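Local coordinates for ParB-like N-terminal domain-containing protein (Pyrococcus furiosus, PDB 1VK1) that is of uncertain function but resembles ParB-like and serine kinase SerK proteins, and probably binds ATP and acts as a kinase, at residues K52-A57 with A85-L90; E38-S43 with H71-G76; Q31-E36 with V164-D169; E123-E128 with A150-L155. All coordinates share one frame; numbering follows the deposited sequence. Where two conformers were deposited one is given.

Interaction 1 (K52-A57 with A85-L90); sequences KPMLLA and APSVIL
P53 meets V88 just before the first strand begins. P53 CG packs on V88 CG2 at 4.1 Å, and the two side chains lie side by side, pointing the same way. M54 starts the parallel pairing. Its N bonds to P86 O, and its O accepts from V88 N at 2.8 Å. M54 CB also sits 3.4 Å from S87 OG. That hydroxyl is committed to its own strand, because S87 OG donates to A85 O at 3.0 Å from above the carbonyl plane. M54 CG touches A85 CB at 3.9 Å. Bends at chi2 (-66°) and chi3 (-61°) then carry the M54 sulfur and methyl away from the partner strand, and the side chain packs on R73 and W74 of helix 71-80. L55 points to the opposite face of the sheet, where its CD2 lies 3.8 Å from V88 CB, again side by side. L56 returns to the face of M54. Its CD1 rests 3.5 Å from S87 OG and 4.0 Å from I89 CD1. The L56 backbone makes two nearly straight bonds, from its N to V88 O and from L90 N to its O. Strands 54-58 and 84-90 are the parallel central pair of a mixed four-stranded sheet, flanked by 19-22 and 65-67, within the ParB-like N-terminal region.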
loop_
_atom_site.group_PDB
_atom_site.type_symbol
_atom_site.label_atom_id
_atom_site.label_comp_id
_atom_site.label_asym_id
_atom_site.label_seq_id
_atom_site.Cartn_x
_atom_site.Cartn_y
_atom_site.Cartn_z
ATOM N N LYS A 52 8.662 6.083 12.728
ATOM C CA LYS A 52 8.845 6.051 11.286
ATOM C C LYS A 52 8.161 7.266 10.683
ATOM O O LYS A 52 6.918 7.311 10.637
ATOM C CB LYS A 52 8.259 4.754 10.688
ATOM C CG LYS A 52 8.740 4.481 9.276
ATOM C CD LYS A 52 8.257 3.124 8.741
ATOM C CE LYS A 52 8.696 2.915 7.285
ATOM N NZ LYS A 52 8.367 1.544 6.773
ATOM N N PRO A 53 8.927 8.262 10.208
ATOM C CA PRO A 53 8.300 9.516 9.770
ATOM C C PRO A 53 7.404 9.297 8.565
ATOM O O PRO A 53 7.654 8.409 7.749
ATOM C CB PRO A 53 9.489 10.400 9.391
ATOM C CG PRO A 53 10.577 9.445 9.043
ATOM C CD PRO A 53 10.394 8.278 10.004
ATOM N N MET A 54 6.370 10.105 8.455
ATOM C CA MET A 54 5.631 10.192 7.216
ATOM C C MET A 54 6.569 10.641 6.118
ATOM O O MET A 54 7.476 11.427 6.371
ATOM C CB MET A 54 4.525 11.228 7.337
ATOM C CG MET A 54 3.469 10.955 8.415
ATOM S SD MET A 54 2.450 9.465 8.074
ATOM C CE MET A 54 1.715 9.968 6.500
ATOM N N LEU A 55 6.337 10.174 4.901
ATOM C CA LEU A 55 6.947 10.778 3.707
ATOM C C LEU A 55 5.853 11.483 2.955
ATOM O O LEU A 55 4.820 10.874 2.649
ATOM C CB LEU A 55 7.609 9.730 2.790
ATOM C CG LEU A 55 8.666 8.863 3.454
ATOM C CD1 LEU A 55 9.264 7.876 2.423
ATOM C CD2 LEU A 55 9.741 9.690 4.125
ATOM N N LEU A 56 6.072 12.780 2.694
ATOM C CA LEU A 56 5.091 13.649 2.088
ATOM C C LEU A 56 5.681 14.395 0.914
ATOM O O LEU A 56 6.889 14.584 0.830
ATOM C CB LEU A 56 4.628 14.706 3.096
ATOM C CG LEU A 56 4.016 14.210 4.407
ATOM C CD1 LEU A 56 3.647 15.440 5.261
ATOM C CD2 LEU A 56 2.823 13.331 4.199
ATOM N N ALA A 57 4.815 14.884 0.039
ATOM C CA ALA A 57 5.205 15.794 -1.045
ATOM C C ALA A 57 4.119 16.830 -1.210
ATOM O O ALA A 57 2.940 16.502 -1.206
ATOM C CB ALA A 57 5.402 15.043 -2.341
ATOM N N ALA A 85 2.028 14.764 12.790
ATOM C CA ALA A 85 2.984 13.677 12.734
ATOM C C ALA A 85 4.306 14.186 12.184
ATOM O O ALA A 85 4.335 15.019 11.277
ATOM C CB ALA A 85 2.488 12.528 11.870
ATOM N N PRO A 86 5.424 13.657 12.693
ATOM C CA PRO A 86 6.729 13.964 12.116
ATOM C C PRO A 86 6.842 13.431 10.693
ATOM O O PRO A 86 6.466 12.289 10.433
ATOM C CB PRO A 86 7.704 13.229 13.024
ATOM C CG PRO A 86 6.943 12.158 13.657
ATOM C CD PRO A 86 5.521 12.661 13.781
ATOM N N SER A 87 7.356 14.273 9.812
ATOM C CA SER A 87 7.315 14.060 8.390
ATOM C C SER A 87 8.610 14.500 7.707
ATOM O O SER A 87 9.267 15.445 8.122
ATOM C CB SER A 87 6.144 14.847 7.790
ATOM O OG SER A 87 4.894 14.497 8.363
ATOM N N VAL A 88 8.920 13.817 6.618
ATOM C CA VAL A 88 9.986 14.213 5.713
ATOM C C VAL A 88 9.297 14.685 4.451
ATOM O O VAL A 88 8.483 13.959 3.891
ATOM C CB VAL A 88 10.945 13.037 5.428
ATOM C CG1 VAL A 88 11.980 13.407 4.335
ATOM C CG2 VAL A 88 11.647 12.611 6.699
ATOM N N ILE A 89 9.628 15.890 4.003
ATOM C CA ILE A 89 9.031 16.494 2.825
ATOM C C ILE A 89 9.969 16.282 1.620
ATOM O O ILE A 89 11.124 16.689 1.659
ATOM C CB ILE A 89 8.809 18.004 3.049
ATOM C CG1 ILE A 89 8.135 18.285 4.398
ATOM C CG2 ILE A 89 8.043 18.618 1.874
ATOM C CD1 ILE A 89 6.874 17.661 4.563
ATOM N N LEU A 90 9.461 15.627 0.591
ATOM C CA LEU A 90 10.182 15.242 -0.608
ATOM C C LEU A 90 9.750 16.110 -1.784
ATOM O O LEU A 90 8.626 16.633 -1.809
ATOM C CB LEU A 90 9.795 13.787 -0.969
ATOM C CG LEU A 90 9.970 12.696 0.055
ATOM C CD1 LEU A 90 9.395 11.385 -0.462
ATOM C CD2 LEU A 90 11.420 12.515 0.396
#

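Interaction 2 (E38-S43 with H71-G76); sequences EDFIES and HHRWAG. With PO4 (phosphate ion), chain B.
F40 lays its ring against R73 where the helical segments 38-43 and 71-76 cross at 63°. The main contact is a CH-pi interaction. R73 CA stands over the centre of the F40 ring, 3.8 Å from its centroid and 10° off the normal. F40 points its CB toward the second helix, and CG is anti to the backbone N (chi1 166°). R73 CG adds a contact with F40 CE1 at 3.8 Å. An alanine in place of F40 would probably open a gap over R73 CA and leave R73 CG less firmly packed.

Apolar packing continues at G76. G76 CA lies at the edge of the F40 ring, 3.9 Å from CD2, and I41 CG1 rests on the same CA at 3.8 Å. There is no room for a CB on G76 beside F40 CD2, which is consistent with the close approach of the helices here.

Polar bonds gather at the start of helix 71-80. A phosphate ion, probably from the crystallisation liquor, takes H71 N and H71 ND1 on its O4, the latter at 2.8 Å. Its O2 takes H72 N at 3.0 Å and H72 ND1 at 2.6 Å. Each imidazole meets its oxygen in the ring plane. H29 N and V33 N hold the far nitrogens, H71 NE2 and H72 NE2. The R73 guanidinium turns away to P53 O and D69. G70 N also binds the ion. An anion held by backbone N-H groups at a helix N terminus is consistent with a phosphate-binding pocket in this ParB-like domain.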
loop_
_atom_site.group_PDB
_atom_site.type_symbol
_atom_site.label_atom_id
_atom_site.label_comp_id
_atom_site.label_asym_id
_atom_site.label_seq_id
_atom_site.Cartn_x
_atom_site.Cartn_y
_atom_site.Cartn_z
ATOM N N GLU A 38 -4.912 -1.661 12.316
ATOM C CA GLU A 38 -5.061 -2.094 13.700
ATOM C C GLU A 38 -3.721 -2.423 14.336
ATOM O O GLU A 38 -3.487 -2.082 15.490
ATOM C CB GLU A 38 -6.038 -3.279 13.783
ATOM C CG GLU A 38 -7.461 -2.850 13.429
ATOM C CD GLU A 38 -8.514 -3.948 13.519
ATOM O OE1 GLU A 38 -8.169 -5.102 13.756
ATOM O OE2 GLU A 38 -9.694 -3.614 13.321
ATOM N N ASP A 39 -2.814 -3.050 13.583
ATOM C CA ASP A 39 -1.495 -3.331 14.093
ATOM C C ASP A 39 -0.716 -2.046 14.419
ATOM O O ASP A 39 -0.038 -1.984 15.453
ATOM C CB ASP A 39 -0.707 -4.196 13.114
ATOM C CG ASP A 39 -1.131 -5.665 13.129
ATOM O OD1 ASP A 39 -1.969 -6.081 13.955
ATOM O OD2 ASP A 39 -0.645 -6.469 12.331
ATOM N N PHE A 40 -0.787 -1.041 13.543
ATOM C CA PHE A 40 -0.127 0.220 13.818
ATOM C C PHE A 40 -0.679 0.819 15.127
ATOM O O PHE A 40 0.076 1.272 15.994
ATOM C CB PHE A 40 -0.282 1.247 12.691
ATOM C CG PHE A 40 0.107 2.625 13.131
ATOM C CD1 PHE A 40 1.436 2.955 13.325
ATOM C CD2 PHE A 40 -0.849 3.556 13.451
ATOM C CE1 PHE A 40 1.795 4.212 13.801
ATOM C CE2 PHE A 40 -0.488 4.807 13.935
ATOM C CZ PHE A 40 0.829 5.113 14.128
ATOM N N ILE A 41 -2.008 0.850 15.257
ATOM C CA ILE A 41 -2.610 1.457 16.450
ATOM C C ILE A 41 -2.149 0.718 17.708
ATOM O O ILE A 41 -1.792 1.338 18.699
ATOM C CB ILE A 41 -4.133 1.496 16.331
ATOM C CG1 ILE A 41 -4.549 2.519 15.270
ATOM C CG2 ILE A 41 -4.781 1.808 17.681
ATOM C CD1 ILE A 41 -5.995 2.425 14.865
ATOM N N GLU A 42 -2.161 -0.608 17.659
ATOM C CA GLU A 42 -1.690 -1.411 18.790
ATOM C C GLU A 42 -0.235 -1.124 19.133
ATOM O O GLU A 42 0.116 -1.007 20.309
ATOM C CB GLU A 42 -1.895 -2.901 18.512
ATOM C CG GLU A 42 -3.324 -3.389 18.539
ATOM C CD GLU A 42 -3.419 -4.913 18.486
ATOM O OE1 GLU A 42 -2.354 -5.605 18.475
ATOM O OE2 GLU A 42 -4.559 -5.432 18.446
ATOM N N SER A 43 0.623 -1.042 18.115
ATOM C CA SER A 43 2.050 -0.816 18.336
ATOM C C SER A 43 2.353 0.579 18.911
ATOM O O SER A 43 3.145 0.719 19.851
ATOM C CB SER A 43 2.810 -1.039 17.041
ATOM O OG SER A 43 2.680 -2.383 16.615
ATOM N N HIS A 71 0.225 5.836 4.982
ATOM C CA HIS A 71 -1.230 5.872 5.057
ATOM C C HIS A 71 -1.777 5.282 6.345
ATOM O O HIS A 71 -2.680 5.846 6.951
ATOM C CB HIS A 71 -1.876 5.146 3.864
ATOM C CG HIS A 71 -1.676 5.835 2.558
ATOM N ND1 HIS A 71 -0.528 5.692 1.799
ATOM C CD2 HIS A 71 -2.471 6.698 1.877
ATOM C CE1 HIS A 71 -0.652 6.439 0.708
ATOM N NE2 HIS A 71 -1.805 7.070 0.742
ATOM N N HIS A 72 -1.249 4.140 6.767
ATOM C CA HIS A 72 -1.757 3.486 7.961
ATOM C C HIS A 72 -1.385 4.247 9.215
ATOM O O HIS A 72 -2.190 4.307 10.164
ATOM C CB HIS A 72 -1.338 2.016 8.008
ATOM C CG HIS A 72 -1.929 1.211 6.898
ATOM N ND1 HIS A 72 -1.359 1.135 5.649
ATOM C CD2 HIS A 72 -3.070 0.497 6.839
ATOM C CE1 HIS A 72 -2.130 0.375 4.883
ATOM N NE2 HIS A 72 -3.169 -0.025 5.582
ATOM N N ARG A 73 -0.196 4.845 9.228
ATOM C CA ARG A 73 0.228 5.718 10.328
ATOM C C ARG A 73 -0.636 6.964 10.444
ATOM O O ARG A 73 -1.124 7.305 11.526
ATOM C CB ARG A 73 1.708 6.095 10.149
ATOM C CG ARG A 73 2.627 4.867 10.202
ATOM C CD ARG A 73 4.118 5.121 10.273
ATOM N NE ARG A 73 4.745 5.847 9.202
ATOM C CZ ARG A 73 5.149 5.348 8.014
ATOM N NH1 ARG A 73 4.886 4.100 7.629
ATOM N NH2 ARG A 73 5.782 6.144 7.198
ATOM N N TRP A 74 -0.887 7.628 9.320
ATOM C CA TRP A 74 -1.766 8.798 9.287
ATOM C C TRP A 74 -3.173 8.451 9.741
ATOM O O TRP A 74 -3.743 9.120 10.614
ATOM C CB TRP A 74 -1.777 9.377 7.854
ATOM C CG TRP A 74 -2.900 10.295 7.523
ATOM C CD1 TRP A 74 -3.003 11.623 7.814
ATOM C CD2 TRP A 74 -4.040 9.971 6.729
ATOM N NE1 TRP A 74 -4.172 12.128 7.282
ATOM C CE2 TRP A 74 -4.818 11.131 6.609
ATOM C CE3 TRP A 74 -4.486 8.800 6.087
ATOM C CZ2 TRP A 74 -6.017 11.153 5.871
ATOM C CZ3 TRP A 74 -5.664 8.824 5.380
ATOM C CH2 TRP A 74 -6.408 9.990 5.273
ATOM N N ALA A 75 -3.735 7.389 9.187
ATOM C CA ALA A 75 -5.098 7.025 9.499
ATOM C C ALA A 75 -5.218 6.558 10.952
ATOM O O ALA A 75 -6.210 6.854 11.621
ATOM C CB ALA A 75 -5.599 5.943 8.537
ATOM N N GLY A 76 -4.216 5.832 11.447
ATOM C CA GLY A 76 -4.231 5.395 12.830
ATOM C C GLY A 76 -4.146 6.558 13.799
ATOM O O GLY A 76 -4.875 6.608 14.795
HETATM P P PO4 B . 1.118 2.769 3.416
HETATM O O1 PO4 B . -0.196 2.351 2.535
HETATM O O2 PO4 B . 0.629 2.727 4.921
HETATM O O3 PO4 B . 2.173 1.751 3.162
HETATM O O4 PO4 B . 1.533 4.173 3.023
#

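Interaction 3 (Q31-E36 with V164-D169); sequences QLVQRE and VLDEMD
D166 reaches Q34 at the first turn of helix 34-47, where V33 is the N-cap residue. D166 has two conformers, so its bonds are less certain than those of D169. In the one described, D166 OD2 accepts from Q34 N at 3.0 Å, on the syn side and 26° out of the carboxylate plane. Q34 CB packs 3.5 Å from the other oxygen, D166 OD1. Two waters extend the grip. One bridges D166 OD2 to L32 O. The second accepts from R35 N and donates to both D166 OD1 and D169 OD2, which links the two acids. The negative charge of D166 is likely to be favoured by the nearby start of the helix.

One turn on, D169 forms a salt bridge with R35. R35 NE meets D169 OD1 at 2.9 Å on the syn side. R35 NH2 meets the same oxygen from above the carboxylate plane at 3.2 Å, and D169 O at 3.1 Å. These oxygens lie in the guanidinium plane, which is turned 49° from the carboxylate. R35 CB points toward the second helix, CG is anti to the backbone N (chi1 -177°), and a bend at chi3 turns NE to D169 OD1.

Helix 161-170 faces the start of helix 34-47 through D166 and D169, while V164 and M168 pack on helix 114-119. L32 leans the other way, onto H71, H72 and A75 of helix 71-80.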
loop_
_atom_site.group_PDB
_atom_site.type_symbol
_atom_site.label_atom_id
_atom_site.label_comp_id
_atom_site.label_asym_id
_atom_site.label_seq_id
_atom_site.Cartn_x
_atom_site.Cartn_y
_atom_site.Cartn_z
ATOM N N GLN A 31 -6.149 3.162 -0.398
ATOM C CA GLN A 31 -6.975 2.643 0.674
ATOM C C GLN A 31 -6.130 1.851 1.677
ATOM O O GLN A 31 -4.957 1.575 1.440
ATOM C CB GLN A 31 -8.060 1.757 0.067
ATOM C CG GLN A 31 -9.099 2.520 -0.762
ATOM C CD GLN A 31 -10.094 1.606 -1.406
ATOM O OE1 GLN A 31 -9.741 0.514 -1.870
ATOM N NE2 GLN A 31 -11.348 2.048 -1.465
ATOM N N LEU A 32 -6.764 1.467 2.778
ATOM C CA LEU A 32 -6.098 0.790 3.885
ATOM C C LEU A 32 -6.375 -0.701 3.926
ATOM O O LEU A 32 -7.399 -1.167 3.429
ATOM C CB LEU A 32 -6.535 1.400 5.205
ATOM C CG LEU A 32 -6.425 2.900 5.311
ATOM C CD1 LEU A 32 -6.964 3.328 6.677
ATOM C CD2 LEU A 32 -5.001 3.391 5.102
ATOM N N VAL A 33 -5.457 -1.420 4.571
ATOM C CA VAL A 33 -5.628 -2.831 4.969
ATOM C C VAL A 33 -5.985 -2.835 6.458
ATOM O O VAL A 33 -5.249 -2.266 7.284
ATOM C CB VAL A 33 -4.342 -3.622 4.757
ATOM C CG1 VAL A 33 -4.539 -5.079 5.153
ATOM C CG2 VAL A 33 -3.870 -3.502 3.314
ATOM N N GLN A 34 -7.127 -3.416 6.820
ATOM C CA GLN A 34 -7.586 -3.344 8.206
ATOM C C GLN A 34 -6.535 -3.863 9.197
ATOM O O GLN A 34 -6.296 -3.240 10.237
ATOM C CB GLN A 34 -8.915 -4.093 8.391
ATOM C CG GLN A 34 -9.474 -3.975 9.802
ATOM C CD GLN A 34 -10.858 -4.574 9.967
ATOM O OE1 GLN A 34 -11.563 -4.814 8.990
ATOM N NE2 GLN A 34 -11.256 -4.792 11.214
ATOM N N ARG A 35 -5.891 -4.975 8.877
ATOM C CA ARG A 35 -4.912 -5.539 9.784
ATOM C C ARG A 35 -3.747 -4.591 10.007
ATOM O O ARG A 35 -3.244 -4.462 11.119
ATOM C CB ARG A 35 -4.414 -6.879 9.261
ATOM C CG ARG A 35 -3.439 -7.589 10.195
ATOM C CD ARG A 35 -3.118 -9.000 9.751
ATOM N NE ARG A 35 -4.300 -9.839 9.587
ATOM C CZ ARG A 35 -5.014 -10.355 10.571
ATOM N NH1 ARG A 35 -4.682 -10.153 11.846
ATOM N NH2 ARG A 35 -6.066 -11.107 10.298
ATOM N N GLU A 36 -3.302 -3.927 8.948
ATOM C CA GLU A 36 -2.185 -2.988 9.065
ATOM C C GLU A 36 -2.554 -1.746 9.896
ATOM O O GLU A 36 -1.736 -1.235 10.659
ATOM C CB GLU A 36 -1.669 -2.600 7.674
ATOM C CG GLU A 36 -0.689 -3.610 7.082
ATOM C CD GLU A 36 0.633 -3.599 7.809
ATOM O OE1 GLU A 36 1.211 -2.502 7.983
ATOM O OE2 GLU A 36 1.094 -4.681 8.212
ATOM N N VAL A 164 -12.355 -8.097 -0.966
ATOM C CA VAL A 164 -12.510 -9.531 -0.716
ATOM C C VAL A 164 -11.312 -10.071 0.065
ATOM O O VAL A 164 -11.486 -10.776 1.062
ATOM C CB VAL A 164 -12.698 -10.305 -2.022
ATOM C CG1 VAL A 164 -12.569 -11.802 -1.809
ATOM C CG2 VAL A 164 -14.054 -9.958 -2.624
ATOM N N LEU A 165 -10.105 -9.734 -0.373
ATOM C CA LEU A 165 -8.930 -10.194 0.336
ATOM C C LEU A 165 -8.860 -9.726 1.789
ATOM O O LEU A 165 -8.509 -10.499 2.670
ATOM C CB LEU A 165 -7.672 -9.778 -0.394
ATOM C CG LEU A 165 -7.482 -10.391 -1.798
ATOM C CD1 LEU A 165 -6.227 -9.856 -2.448
ATOM C CD2 LEU A 165 -7.465 -11.917 -1.757
ATOM N N ASP A 166 -9.214 -8.476 2.039
ATOM C CA ASP A 166 -9.211 -7.936 3.393
ATOM C C ASP A 166 -10.242 -8.693 4.256
ATOM O O ASP A 166 -9.972 -9.048 5.403
ATOM C CB ASP A 166 -9.534 -6.439 3.303
ATOM C CG ASP A 166 -9.273 -5.694 4.657
ATOM O OD1 ASP A 166 -9.450 -6.290 5.749
ATOM O OD2 ASP A 166 -8.890 -4.535 4.715
ATOM N N GLU A 167 -11.425 -8.946 3.713
ATOM C CA GLU A 167 -12.434 -9.689 4.443
ATOM C C GLU A 167 -11.986 -11.104 4.774
ATOM O O GLU A 167 -12.172 -11.563 5.905
ATOM C CB GLU A 167 -13.731 -9.682 3.656
ATOM C CG GLU A 167 -14.382 -8.293 3.666
ATOM C CD GLU A 167 -15.464 -8.072 2.623
ATOM O OE1 GLU A 167 -15.752 -8.976 1.822
ATOM O OE2 GLU A 167 -16.021 -6.957 2.609
ATOM N N MET A 168 -11.367 -11.781 3.809
ATOM C CA MET A 168 -10.907 -13.144 4.022
ATOM C C MET A 168 -9.728 -13.188 4.992
ATOM O O MET A 168 -9.603 -14.118 5.768
ATOM C CB MET A 168 -10.562 -13.817 2.698
ATOM C CG MET A 168 -11.780 -13.992 1.786
ATOM S SD MET A 168 -11.423 -14.914 0.276
ATOM C CE MET A 168 -11.447 -16.609 0.929
ATOM N N ASP A 169 -8.880 -12.155 4.953
ATOM C CA ASP A 169 -7.775 -11.959 5.898
ATOM C C ASP A 169 -8.340 -11.835 7.318
ATOM O O ASP A 169 -7.927 -12.537 8.236
ATOM C CB ASP A 169 -7.017 -10.687 5.446
ATOM C CG ASP A 169 -5.918 -10.243 6.376
ATOM O OD1 ASP A 169 -5.467 -11.022 7.180
ATOM O OD2 ASP A 169 -5.438 -9.087 6.320
HETATM O O HOH W 1 -8.308 -3.507 2.351
HETATM O O HOH W 2 -7.038 -7.039 7.157
#

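Interaction 4 (E123-E128 with A150-L155); sequences EVIEDE and AIPGGL
P152 lies across both E123 and I125, at the edge of an antiparallel sheet. Strand 125-126 is an outermost strand there, and it joins 148-151 through one hydrogen-bonded pair, I125 with A150. I125 N gives to A150 O at 2.9 Å, and A150 N gives back to I125 O at 2.8 Å. The P152 side chain crosses those of E123 and I125 at about a right angle. P152 CG touches E123 CB at 3.9 Å and I125 CD1 at 4.1 Å. An alanine here would probably leave E123 CB and I125 CD1 without this ring to pack on. A150 CB points to the same face of the sheet as I125. A150 CB sits 4.0 Å from D127 OD2. That oxygen bonds to NZ of the dimethyl-lysine at position 133, and D127 OD1 accepts from K129 N. V124 CG2 and I151 CG1 meet more loosely, at 4.3 Å, and both side chains reach L117 of helix 114-119. A water links E123 N to P152 O. E123 O is buried and finds no hydrogen-bond partner; I151 CA offers it a C-H contact at 3.4 Å.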
loop_
_atom_site.group_PDB
_atom_site.type_symbol
_atom_site.label_atom_id
_atom_site.label_comp_id
_atom_site.label_asym_id
_atom_site.label_seq_id
_atom_site.Cartn_x
_atom_site.Cartn_y
_atom_site.Cartn_z
ATOM N N GLU A 123 -15.111 -11.174 -12.784
ATOM C CA GLU A 123 -14.825 -12.331 -13.598
ATOM C C GLU A 123 -13.441 -12.832 -13.273
ATOM O O GLU A 123 -12.522 -12.032 -12.973
ATOM C CB GLU A 123 -14.901 -11.990 -15.083
ATOM C CG GLU A 123 -16.261 -11.529 -15.567
ATOM C CD GLU A 123 -16.223 -11.123 -17.020
ATOM O OE1 GLU A 123 -16.108 -12.022 -17.882
ATOM O OE2 GLU A 123 -16.283 -9.914 -17.297
ATOM N N VAL A 124 -13.279 -14.141 -13.307
ATOM C CA VAL A 124 -11.998 -14.772 -13.118
ATOM C C VAL A 124 -11.843 -15.794 -14.234
ATOM O O VAL A 124 -12.534 -16.813 -14.242
ATOM C CB VAL A 124 -11.877 -15.446 -11.712
ATOM C CG1 VAL A 124 -10.483 -15.956 -11.500
ATOM C CG2 VAL A 124 -12.280 -14.470 -10.618
ATOM N N ILE A 125 -10.950 -15.508 -15.177
ATOM C CA ILE A 125 -10.869 -16.233 -16.449
ATOM C C ILE A 125 -9.516 -16.878 -16.599
ATOM O O ILE A 125 -8.494 -16.198 -16.574
ATOM C CB ILE A 125 -11.110 -15.251 -17.633
ATOM C CG1 ILE A 125 -12.466 -14.559 -17.505
ATOM C CG2 ILE A 125 -10.996 -15.993 -18.989
ATOM C CD1 ILE A 125 -12.653 -13.387 -18.468
ATOM N N GLU A 126 -9.476 -18.193 -16.819
ATOM C CA GLU A 126 -8.199 -18.815 -17.048
ATOM C C GLU A 126 -7.585 -18.236 -18.334
ATOM O O GLU A 126 -8.236 -18.181 -19.387
ATOM C CB GLU A 126 -8.312 -20.343 -17.127
ATOM C CG GLU A 126 -6.983 -21.032 -16.889
ATOM C CD GLU A 126 -7.081 -22.548 -16.800
ATOM O OE1 GLU A 126 -8.196 -23.100 -16.948
ATOM O OE2 GLU A 126 -6.028 -23.175 -16.576
ATOM N N ASP A 127 -6.341 -17.795 -18.233
ATOM C CA ASP A 127 -5.687 -17.075 -19.319
ATOM C C ASP A 127 -4.203 -17.108 -19.088
ATOM O O ASP A 127 -3.706 -16.494 -18.138
ATOM C CB ASP A 127 -6.219 -15.631 -19.330
ATOM C CG ASP A 127 -5.665 -14.773 -20.445
ATOM O OD1 ASP A 127 -4.698 -15.151 -21.131
ATOM O OD2 ASP A 127 -6.181 -13.682 -20.671
ATOM N N GLU A 128 -3.478 -17.828 -19.951
ATOM C CA GLU A 128 -2.048 -17.987 -19.809
ATOM C C GLU A 128 -1.273 -16.681 -19.984
ATOM O O GLU A 128 -0.116 -16.614 -19.610
ATOM C CB GLU A 128 -1.523 -19.023 -20.810
ATOM N N ALA A 150 -6.939 -14.277 -15.326
ATOM C CA ALA A 150 -7.147 -12.841 -15.520
ATOM C C ALA A 150 -8.390 -12.389 -14.791
ATOM O O ALA A 150 -9.426 -13.050 -14.848
ATOM C CB ALA A 150 -7.288 -12.527 -17.019
ATOM N N ILE A 151 -8.286 -11.257 -14.093
ATOM C CA ILE A 151 -9.449 -10.583 -13.514
ATOM C C ILE A 151 -9.602 -9.276 -14.276
ATOM O O ILE A 151 -8.861 -8.311 -14.028
ATOM C CB ILE A 151 -9.266 -10.349 -12.001
ATOM C CG1 ILE A 151 -9.036 -11.703 -11.299
ATOM C CG2 ILE A 151 -10.453 -9.601 -11.451
ATOM C CD1 ILE A 151 -8.557 -11.588 -9.849
ATOM N N PRO A 152 -10.512 -9.237 -15.238
ATOM C CA PRO A 152 -10.645 -8.055 -16.063
ATOM C C PRO A 152 -11.121 -6.843 -15.300
ATOM O O PRO A 152 -11.739 -6.949 -14.230
ATOM C CB PRO A 152 -11.654 -8.466 -17.151
ATOM C CG PRO A 152 -12.227 -9.727 -16.738
ATOM C CD PRO A 152 -11.430 -10.316 -15.655
ATOM N N GLY A 153 -10.798 -5.684 -15.835
ATOM C CA GLY A 153 -11.214 -4.431 -15.281
ATOM C C GLY A 153 -10.084 -3.455 -15.075
ATOM O O GLY A 153 -9.019 -3.556 -15.692
ATOM N N GLY A 154 -10.329 -2.514 -14.180
ATOM C CA GLY A 154 -9.379 -1.472 -13.855
ATOM C C GLY A 154 -9.449 -1.130 -12.390
ATOM O O GLY A 154 -9.547 -2.013 -11.539
ATOM N N LEU A 155 -9.399 0.144 -12.093
ATOM C CA LEU A 155 -9.311 0.603 -10.714
ATOM C C LEU A 155 -10.394 0.058 -9.800
ATOM O O LEU A 155 -10.120 -0.406 -8.698
ATOM C CB LEU A 155 -9.328 2.122 -10.676
ATOM C CG LEU A 155 -9.239 2.684 -9.266
ATOM C CD1 LEU A 155 -8.079 2.045 -8.490
ATOM C CD2 LEU A 155 -9.082 4.168 -9.323
HETATM O O HOH W 3 -13.903 -8.617 -13.477
#

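Overall arrangement
From the N terminus, the chain first opens interaction 3 at 31-36 and interaction 2 at 38-43, at the start of and within helix 34-47. Interaction 1 opens at 52-57. Interaction 2 then closes at 71-76, before interaction 1 closes at 85-90, so these two cross. They also touch, through R73 and W74 against P53 and M54, and so join the helices to the mixed sheet of the ParB-like part. Interaction 4 follows in series, opening at 123-128 and closing at 150-155 in the antiparallel sheet of the SerK-like part. Interaction 3 closes last, at 164-169. Its long loop encloses the other three contacts and ties the two family regions together.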